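Local coordinates for protein acyl-coenzyme A oxidase 3 (PDB 5YS9) that oxidises acyl-CoA substrates of different chain lengths to trans-2-enoyl-CoA with FAD as cofactor, passing the electrons to oxygen and releasing hydrogen peroxide in peroxisomal beta-oxidation, at residues G72-P77 against S317-T322; R467-S472 against G520-A525; Q541-E544 against Q549-Q552; I648-Y651 against K657-F660. All blocks are in the same frame, centred on the assembly; numbering follows the deposited sequence.

Interaction 1 (G72-P77 against S317-T322); sequences GDYDMP and SQRFIT
Y74 and R319 reach for each other from opposite directions, and the polar contact is made by their ends alone: R319 NH2 gives a hydrogen bond to Y74 OH over 2.8 Å. The bond is a weak one, with an N-H...O angle of 118°. Each flat group offers its edge, and the phenol and guanidinium planes are 34° apart. The backbones stay far from one another, the closest CA pair, Y74 CA to F320 CA, being 15.8 Å apart. R319 spans much of that gap because it leaves its helix with CG opposite the backbone nitrogen (chi1 -170°) and runs on extended as far as NE. Both groups have further polar partners: Y74 OH bonds N645 O, and R319 NE bonds I644 O, so carbonyls from the 644-645 region tie the pair together.

In the acyl-CoA oxidase fold this joins the N-terminal helical region, through the loop between helices 49-63 and 78-92, to helix 300-330 of the C-alpha1 helical bundle.

The packing is just as local. F320, next in the helix, sets CZ over the centre of the R319 guanidinium, 3.3 Å above its plane. The F320 ring in turn meets that of F441, and its side chain packs on I423 and A444.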
# COMPACT_ATOMS: atom_id res chain seq x y z
N GLY A 72 2.98 -23.04 5.33
CA GLY A 72 4.05 -22.53 6.19
C GLY A 72 4.97 -21.52 5.56
O GLY A 72 6.02 -21.21 6.11
N ASP A 73 4.56 -20.95 4.42
CA ASP A 73 5.40 -20.01 3.69
C ASP A 73 5.53 -18.65 4.42
O ASP A 73 6.50 -17.93 4.17
CB ASP A 73 4.90 -19.81 2.25
CG ASP A 73 5.06 -21.05 1.36
OD1 ASP A 73 5.46 -22.12 1.81
OD2 ASP A 73 4.77 -20.94 0.16
N TYR A 74 4.61 -18.28 5.31
CA TYR A 74 4.73 -16.96 5.91
C TYR A 74 5.97 -16.82 6.83
O TYR A 74 6.51 -15.74 6.98
CB TYR A 74 3.43 -16.51 6.61
CG TYR A 74 2.19 -16.48 5.71
CD1 TYR A 74 2.05 -15.54 4.64
CD2 TYR A 74 1.15 -17.36 5.93
CE1 TYR A 74 0.90 -15.52 3.84
CE2 TYR A 74 -0.00 -17.38 5.12
CZ TYR A 74 -0.12 -16.45 4.09
OH TYR A 74 -1.29 -16.50 3.39
N ASP A 75 6.45 -17.93 7.38
CA ASP A 75 7.52 -17.95 8.33
C ASP A 75 8.87 -18.21 7.67
O ASP A 75 9.89 -18.30 8.37
CB ASP A 75 7.29 -19.05 9.37
CG ASP A 75 6.05 -18.80 10.25
OD1 ASP A 75 6.12 -17.86 11.05
OD2 ASP A 75 5.04 -19.57 10.16
N MET A 76 8.88 -18.38 6.35
CA MET A 76 10.08 -18.81 5.64
C MET A 76 10.99 -17.63 5.39
O MET A 76 10.53 -16.67 4.77
CB MET A 76 9.76 -19.40 4.26
CG MET A 76 9.30 -20.83 4.27
SD MET A 76 9.28 -21.46 2.59
CE MET A 76 8.36 -22.96 2.87
N PRO A 77 12.26 -17.72 5.80
CA PRO A 77 13.26 -16.71 5.39
C PRO A 77 13.65 -16.86 3.91
O PRO A 77 13.42 -17.92 3.33
CB PRO A 77 14.48 -17.03 6.26
CG PRO A 77 14.40 -18.51 6.45
CD PRO A 77 12.92 -18.89 6.41
N SER A 317 -7.31 -10.60 -6.28
CA SER A 317 -8.28 -9.81 -5.55
C SER A 317 -9.39 -10.63 -4.87
O SER A 317 -9.75 -10.32 -3.73
CB SER A 317 -8.94 -8.75 -6.44
OG SER A 317 -8.00 -7.75 -6.77
N GLN A 318 -9.92 -11.62 -5.57
CA GLN A 318 -11.00 -12.46 -5.08
C GLN A 318 -10.69 -13.15 -3.74
O GLN A 318 -11.58 -13.43 -2.91
CB GLN A 318 -11.38 -13.51 -6.13
CG GLN A 318 -10.23 -14.45 -6.50
CD GLN A 318 -10.62 -15.60 -7.42
OE1 GLN A 318 -11.76 -15.82 -7.73
NE2 GLN A 318 -9.63 -16.35 -7.84
N ARG A 319 -9.41 -13.44 -3.53
CA ARG A 319 -8.96 -14.11 -2.33
C ARG A 319 -9.15 -13.17 -1.13
O ARG A 319 -9.77 -13.54 -0.13
CB ARG A 319 -7.50 -14.49 -2.49
CG ARG A 319 -6.90 -15.40 -1.43
CD ARG A 319 -5.37 -15.47 -1.56
NE ARG A 319 -4.72 -15.68 -0.26
CZ ARG A 319 -3.42 -15.56 -0.01
NH1 ARG A 319 -2.57 -15.20 -0.96
NH2 ARG A 319 -2.99 -15.80 1.22
N PHE A 320 -8.57 -12.00 -1.23
CA PHE A 320 -8.63 -11.02 -0.16
C PHE A 320 -9.98 -10.40 0.11
O PHE A 320 -10.35 -10.17 1.24
CB PHE A 320 -7.47 -10.05 -0.30
CG PHE A 320 -6.16 -10.75 -0.20
CD1 PHE A 320 -5.67 -11.14 1.02
CD2 PHE A 320 -5.49 -11.14 -1.33
CE1 PHE A 320 -4.50 -11.84 1.11
CE2 PHE A 320 -4.32 -11.84 -1.25
CZ PHE A 320 -3.83 -12.19 -0.02
N ILE A 321 -10.73 -10.14 -0.95
CA ILE A 321 -12.09 -9.70 -0.80
C ILE A 321 -12.91 -10.78 -0.13
O ILE A 321 -13.79 -10.48 0.65
CB ILE A 321 -12.70 -9.19 -2.12
CG1 ILE A 321 -13.90 -8.31 -1.83
CG2 ILE A 321 -13.15 -10.33 -3.00
CD1 ILE A 321 -13.58 -7.02 -1.14
N THR A 322 -12.65 -12.03 -0.46
CA THR A 322 -13.30 -13.11 0.25
C THR A 322 -12.90 -13.20 1.72
O THR A 322 -13.74 -13.35 2.57
CB THR A 322 -13.11 -14.47 -0.44
OG1 THR A 322 -13.61 -14.40 -1.76
CG2 THR A 322 -13.85 -15.52 0.27

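Interaction 2 (R467-S472 against G520-A525); sequences RGLIQS and GAIQRA
L469 and I470 of helix 458-477 pack against I522 and A525 of helix 507-534, an apolar helix-helix contact that joins the C-alpha1 helical bundle to the C-terminal helical region of the oxidase. The helices come close, with I470 CA and I522 CA 6.3 Å apart. L469 and I522 cross at about a right angle and meet through their delta methyls, CD1 to CD1, at 4.1 Å. I522 also turns its other branch to the partner helix: with CG1 beside the backbone nitrogen (chi1 -66°), CG2 is anti to that nitrogen, beside the carbonyl carbon, and rests 3.9 Å from L469 O. A second apolar pair lies beside the first: I470 leaves its helix to one side, and its extended CG1-CD1 arm brings CD1 to 3.9 Å from A525 CB.

One layer out, the same side chains are hemmed in by further helices and a loop. H557 of helix 547-573 and V486 touch L469, while I522 is flanked by C553, Y488 and L489. F543 and R550 pack on I470. At the margin the contact turns polar: S472 OG is hydrogen-bonded to E403 OE2, and R477 NH2 to Q523 OE1.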
# COMPACT_ATOMS: atom_id res chain seq x y z
N ARG A 467 -1.87 10.14 -24.51
CA ARG A 467 -1.40 10.64 -25.79
C ARG A 467 -2.05 9.88 -26.94
O ARG A 467 -2.51 10.50 -27.89
CB ARG A 467 0.13 10.56 -25.89
CG ARG A 467 0.77 10.99 -27.22
CD ARG A 467 2.29 10.86 -27.29
NE ARG A 467 2.69 9.46 -27.16
CZ ARG A 467 3.64 8.97 -26.33
NH1 ARG A 467 4.37 9.78 -25.53
NH2 ARG A 467 3.89 7.65 -26.30
N GLY A 468 -2.11 8.56 -26.86
CA GLY A 468 -2.75 7.77 -27.89
C GLY A 468 -4.22 8.10 -28.16
O GLY A 468 -4.70 7.94 -29.29
N LEU A 469 -4.96 8.52 -27.13
CA LEU A 469 -6.37 8.84 -27.30
C LEU A 469 -6.56 10.20 -27.98
O LEU A 469 -7.52 10.40 -28.70
CB LEU A 469 -7.06 8.89 -25.96
CG LEU A 469 -7.21 7.57 -25.22
CD1 LEU A 469 -7.58 7.86 -23.75
CD2 LEU A 469 -8.22 6.67 -25.92
N ILE A 470 -5.68 11.14 -27.68
CA ILE A 470 -5.69 12.43 -28.30
C ILE A 470 -5.37 12.32 -29.81
O ILE A 470 -6.04 12.95 -30.65
CB ILE A 470 -4.73 13.36 -27.56
CG1 ILE A 470 -5.31 13.69 -26.19
CG2 ILE A 470 -4.50 14.63 -28.38
CD1 ILE A 470 -4.34 14.48 -25.34
N GLN A 471 -4.38 11.49 -30.13
CA GLN A 471 -4.05 11.16 -31.52
C GLN A 471 -5.19 10.45 -32.23
O GLN A 471 -5.44 10.74 -33.41
CB GLN A 471 -2.76 10.35 -31.63
CG GLN A 471 -1.51 11.17 -31.35
CD GLN A 471 -0.27 10.30 -31.06
OE1 GLN A 471 -0.39 9.16 -30.58
NE2 GLN A 471 0.91 10.82 -31.38
N SER A 472 -5.89 9.54 -31.54
CA SER A 472 -7.08 8.88 -32.13
C SER A 472 -8.22 9.87 -32.45
O SER A 472 -8.82 9.80 -33.51
CB SER A 472 -7.59 7.77 -31.23
OG SER A 472 -6.77 6.63 -31.37
N GLY A 520 -15.81 14.03 -23.23
CA GLY A 520 -15.59 15.40 -22.82
C GLY A 520 -14.15 15.68 -22.59
O GLY A 520 -13.58 16.55 -23.20
N ALA A 521 -13.54 14.87 -21.75
CA ALA A 521 -12.16 15.09 -21.38
C ALA A 521 -11.24 14.98 -22.59
O ALA A 521 -10.35 15.81 -22.77
CB ALA A 521 -11.77 14.09 -20.30
N ILE A 522 -11.47 13.98 -23.43
CA ILE A 522 -10.64 13.76 -24.63
C ILE A 522 -10.80 14.84 -25.72
O ILE A 522 -9.81 15.30 -26.30
CB ILE A 522 -10.91 12.37 -25.25
CG1 ILE A 522 -10.46 11.29 -24.28
CG2 ILE A 522 -10.22 12.21 -26.62
CD1 ILE A 522 -11.00 9.91 -24.58
N GLN A 523 -12.04 15.21 -26.02
CA GLN A 523 -12.26 16.31 -27.00
C GLN A 523 -11.61 17.63 -26.52
O GLN A 523 -10.97 18.32 -27.33
CB GLN A 523 -13.74 16.54 -27.31
CG GLN A 523 -14.53 15.33 -27.87
CD GLN A 523 -14.15 14.91 -29.27
OE1 GLN A 523 -13.44 15.62 -29.97
NE2 GLN A 523 -14.63 13.74 -29.70
N ARG A 524 -11.73 17.96 -25.23
CA ARG A 524 -11.17 19.25 -24.74
C ARG A 524 -9.64 19.20 -24.76
O ARG A 524 -8.98 20.15 -25.21
CB ARG A 524 -11.71 19.64 -23.35
CG ARG A 524 -13.03 20.43 -23.44
CD ARG A 524 -13.81 20.57 -22.13
NE ARG A 524 -13.04 20.06 -21.00
CZ ARG A 524 -13.29 18.95 -20.29
NH1 ARG A 524 -14.36 18.19 -20.51
NH2 ARG A 524 -12.45 18.60 -19.33
N ALA A 525 -9.09 18.07 -24.34
CA ALA A 525 -7.64 17.84 -24.41
C ALA A 525 -7.13 17.87 -25.85
O ALA A 525 -6.08 18.40 -26.11
CB ALA A 525 -7.25 16.52 -23.73

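Interaction 3 (Q541-E544 against Q549-Q552); sequences QAFE and QRFQ
F543 O is gripped by two N-H groups of one side chain, R550 NE and R550 NH2, each 2.9 Å from the oxygen. Neither bond is straight, the angles at hydrogen being 130° and 126°, and both count as weak. The bend of the R550 chain at chi3 (-73°) brings NE and NH2 both to the one oxygen, which lies tilted out of the guanidinium plane. In the same move one guanidinium face comes to lie on F543, whose CB sits 3.8 Å above the plane, displaced toward the rim. The F543 ring stands 57° from the guanidinium and stacks instead on F529.

The setting is a tight junction between two consecutive helices, 539-545 and 547-573, in the C-terminal helical region. The gripped carbonyl belongs to the last turn of the first helix, the negative end of the helix dipole, which would probably be eased by the arginine's charge. R550 NH1 meanwhile bonds L463 O, which ties the junction to helix 458-477. A leucine in its place has no N-H to offer, so the carbonyls of F543 and L463 would probably be left without these bonds, and the tie to helix 458-477 would be lost. E544 OE2 is 4.4 Å from R550 NH2, beyond salt-bridge range. The E544 side chain packs on Y348 of the second subunit and comes within about 6 Å of a bound FAD.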
# COMPACT_ATOMS: atom_id res chain seq x y z
N GLN A 541 6.07 18.73 -27.24
CA GLN A 541 6.00 19.75 -26.19
C GLN A 541 4.57 20.01 -25.73
O GLN A 541 4.31 20.37 -24.56
CB GLN A 541 6.61 21.06 -26.66
CG GLN A 541 8.12 21.04 -26.85
CD GLN A 541 8.63 22.23 -27.67
OE1 GLN A 541 7.91 22.80 -28.51
NE2 GLN A 541 9.89 22.62 -27.42
N ALA A 542 3.64 19.86 -26.67
CA ALA A 542 2.22 19.99 -26.40
C ALA A 542 1.72 18.87 -25.48
O ALA A 542 1.03 19.14 -24.51
CB ALA A 542 1.45 20.01 -27.71
N PHE A 543 2.06 17.62 -25.80
CA PHE A 543 1.71 16.48 -24.94
C PHE A 543 2.27 16.64 -23.50
O PHE A 543 1.56 16.34 -22.52
CB PHE A 543 2.20 15.17 -25.57
CG PHE A 543 1.46 14.77 -26.80
CD1 PHE A 543 0.06 14.71 -26.80
CD2 PHE A 543 2.14 14.43 -27.98
CE1 PHE A 543 -0.64 14.32 -27.95
CE2 PHE A 543 1.45 14.03 -29.13
CZ PHE A 543 0.06 13.98 -29.11
N GLU A 544 3.51 17.14 -23.38
CA GLU A 544 4.13 17.43 -22.07
C GLU A 544 3.33 18.49 -21.29
O GLU A 544 3.02 18.31 -20.10
CB GLU A 544 5.58 17.91 -22.22
CG GLU A 544 6.52 17.00 -23.01
CD GLU A 544 7.41 16.16 -22.13
OE1 GLU A 544 8.42 16.73 -21.61
OE2 GLU A 544 7.07 14.94 -21.98
N GLN A 549 -3.83 16.13 -18.30
CA GLN A 549 -4.97 15.82 -19.16
C GLN A 549 -4.79 14.43 -19.79
O GLN A 549 -5.71 13.63 -19.79
CB GLN A 549 -5.17 16.88 -20.25
CG GLN A 549 -5.62 18.25 -19.75
CD GLN A 549 -4.52 19.10 -19.11
OE1 GLN A 549 -3.35 18.75 -19.16
NE2 GLN A 549 -4.91 20.19 -18.49
N ARG A 550 -3.59 14.10 -20.27
CA ARG A 550 -3.38 12.75 -20.84
C ARG A 550 -3.63 11.60 -19.86
O ARG A 550 -4.24 10.59 -20.22
CB ARG A 550 -1.96 12.59 -21.36
CG ARG A 550 -1.73 13.22 -22.71
CD ARG A 550 -0.33 12.87 -23.17
NE ARG A 550 0.71 13.61 -22.44
CZ ARG A 550 1.92 13.12 -22.14
NH1 ARG A 550 2.25 11.86 -22.41
NH2 ARG A 550 2.79 13.87 -21.48
N PHE A 551 -3.12 11.76 -18.63
CA PHE A 551 -3.37 10.84 -17.54
C PHE A 551 -4.86 10.72 -17.22
O PHE A 551 -5.38 9.59 -17.09
CB PHE A 551 -2.60 11.23 -16.24
CG PHE A 551 -2.67 10.15 -15.18
CD1 PHE A 551 -3.71 10.11 -14.29
CD2 PHE A 551 -1.76 9.11 -15.18
CE1 PHE A 551 -3.82 9.09 -13.37
CE2 PHE A 551 -1.86 8.08 -14.25
CZ PHE A 551 -2.90 8.07 -13.35
N GLN A 552 -5.54 11.86 -17.06
CA GLN A 552 -7.00 11.88 -16.82
C GLN A 552 -7.79 11.15 -17.94
O GLN A 552 -8.67 10.30 -17.67
CB GLN A 552 -7.50 13.33 -16.64
CG GLN A 552 -7.26 13.96 -15.29
CD GLN A 552 -8.20 13.41 -14.23
OE1 GLN A 552 -7.76 12.80 -13.24
NE2 GLN A 552 -9.52 13.62 -14.43

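Interaction 4 (I648-Y651 against K657-F660); sequences IGNY and KHYF
H658 turns one face of its imidazole to the side chain of N650, and the amide sits close over it, displaced toward the rim of the ring. The two planes are 72° apart, so the amide stands up from the imidazole rather than stacking flat on it. N650 CB also comes to 4.1 Å from H658 CD2. The polar end of the histidine is engaged elsewhere, by a hydrogen bond between H658 NE2 and D652 OD1. With one face against the amide and NE2 held, the ring has little freedom to rotate. Were this histidine replaced by alanine, D652 would probably lose this partner, and a gap would open beside the N650 amide, which could then turn more freely.

I648 and Y659 meet differently: they lie side by side and point the same way. The gamma methyl of I648, CG2, rests over one face of the phenol, near its rim, at 4.2 Å from CG of Y659. I648 carries CG1 between the backbone nitrogen and carbonyl (chi1 64°), which leaves CG2 on the side that meets the ring. I648 also touches I323 of helix 300-330. The Y659 side chain lies about 8 Å from a bound FAD, and around its ring gather H433, almost perpendicular to it, and W199 of the second subunit. The arrangement folds the 648-651 loop back on the first turns of helix 655-666, in the C-terminal helical region of the acyl-CoA oxidase fold at the dimer interface, where rings of both subunits gather.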
# COMPACT_ATOMS: atom_id res chain seq x y z
N ILE A 648 -8.77 -16.59 9.12
CA ILE A 648 -9.98 -15.80 9.26
C ILE A 648 -10.88 -15.88 8.03
O ILE A 648 -12.04 -15.54 8.08
CB ILE A 648 -9.67 -14.36 9.70
CG1 ILE A 648 -8.87 -13.62 8.64
CG2 ILE A 648 -8.92 -14.35 11.02
CD1 ILE A 648 -8.67 -12.16 8.95
N GLY A 649 -10.31 -16.29 6.90
CA GLY A 649 -11.04 -16.46 5.67
C GLY A 649 -11.54 -17.85 5.28
O GLY A 649 -12.00 -18.04 4.18
N ASN A 650 -11.41 -18.83 6.16
CA ASN A 650 -11.85 -20.21 5.83
C ASN A 650 -13.35 -20.31 5.56
O ASN A 650 -14.16 -19.47 6.07
CB ASN A 650 -11.44 -21.22 6.92
CG ASN A 650 -9.93 -21.41 7.00
OD1 ASN A 650 -9.18 -21.14 6.05
ND2 ASN A 650 -9.47 -21.87 8.16
N TYR A 651 -13.73 -21.32 4.81
CA TYR A 651 -15.08 -21.47 4.33
C TYR A 651 -16.10 -21.59 5.46
O TYR A 651 -17.15 -20.98 5.40
CB TYR A 651 -15.15 -22.72 3.46
CG TYR A 651 -16.50 -22.99 2.88
CD1 TYR A 651 -16.85 -22.47 1.66
CD2 TYR A 651 -17.42 -23.76 3.55
CE1 TYR A 651 -18.08 -22.71 1.12
CE2 TYR A 651 -18.66 -24.00 3.01
CZ TYR A 651 -18.98 -23.46 1.80
OH TYR A 651 -20.20 -23.69 1.25
N LYS A 657 -11.28 -19.78 16.04
CA LYS A 657 -10.76 -21.12 16.27
C LYS A 657 -9.59 -21.43 15.32
O LYS A 657 -8.56 -21.91 15.76
CB LYS A 657 -11.87 -22.13 16.10
CG LYS A 657 -11.52 -23.55 16.51
CD LYS A 657 -12.77 -24.41 16.55
CE LYS A 657 -12.74 -25.37 17.73
NZ LYS A 657 -13.91 -26.28 17.64
N HIS A 658 -9.72 -21.15 14.03
CA HIS A 658 -8.64 -21.47 13.09
C HIS A 658 -7.38 -20.59 13.27
O HIS A 658 -6.28 -21.09 13.26
CB HIS A 658 -9.12 -21.36 11.65
CG HIS A 658 -10.21 -22.31 11.31
ND1 HIS A 658 -10.05 -23.68 11.37
CD2 HIS A 658 -11.49 -22.09 10.90
CE1 HIS A 658 -11.20 -24.26 11.05
NE2 HIS A 658 -12.08 -23.32 10.75
N TYR A 659 -7.60 -19.28 13.43
CA TYR A 659 -6.59 -18.28 13.75
C TYR A 659 -5.80 -18.63 14.99
O TYR A 659 -4.57 -18.68 14.95
CB TYR A 659 -7.32 -16.95 14.01
CG TYR A 659 -6.51 -15.69 14.13
CD1 TYR A 659 -5.31 -15.53 13.49
CD2 TYR A 659 -7.04 -14.62 14.79
CE1 TYR A 659 -4.61 -14.35 13.57
CE2 TYR A 659 -6.35 -13.42 14.87
CZ TYR A 659 -5.15 -13.28 14.25
OH TYR A 659 -4.45 -12.07 14.31
N PHE A 660 -6.48 -18.94 16.09
CA PHE A 660 -5.74 -19.40 17.29
C PHE A 660 -4.98 -20.73 16.99
O PHE A 660 -3.85 -20.92 17.47
CB PHE A 660 -6.68 -19.54 18.51
CG PHE A 660 -6.00 -19.78 19.85
CD1 PHE A 660 -5.24 -18.79 20.45
CD2 PHE A 660 -6.18 -20.97 20.53
CE1 PHE A 660 -4.65 -18.97 21.70
CE2 PHE A 660 -5.59 -21.19 21.77
CZ PHE A 660 -4.83 -20.18 22.36

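How the interactions relate
The four contacts fall into two groups on opposite sides of the chain's centre. Interactions 2 and 3 form one continuous packing region, their centres 9 Å apart: R467 CG packs on F543 CZ at 3.6 Å, and I470 CD1 on R550 CG at 3.9 Å, so helix 458-477 bears on both. Interactions 1 and 4 are neighbours without touching, with centres 13 Å apart and nearest atoms about 5 Å apart; I644 and N645, which bond the R319-Y74 pair, come just before the 648-651 segment. Interactions 3 and 4 lie 49 Å apart between centres, yet both touch the second subunit and approach a bound FAD, to about 6 Å from the E544 side chain and about 8 Å from that of Y659.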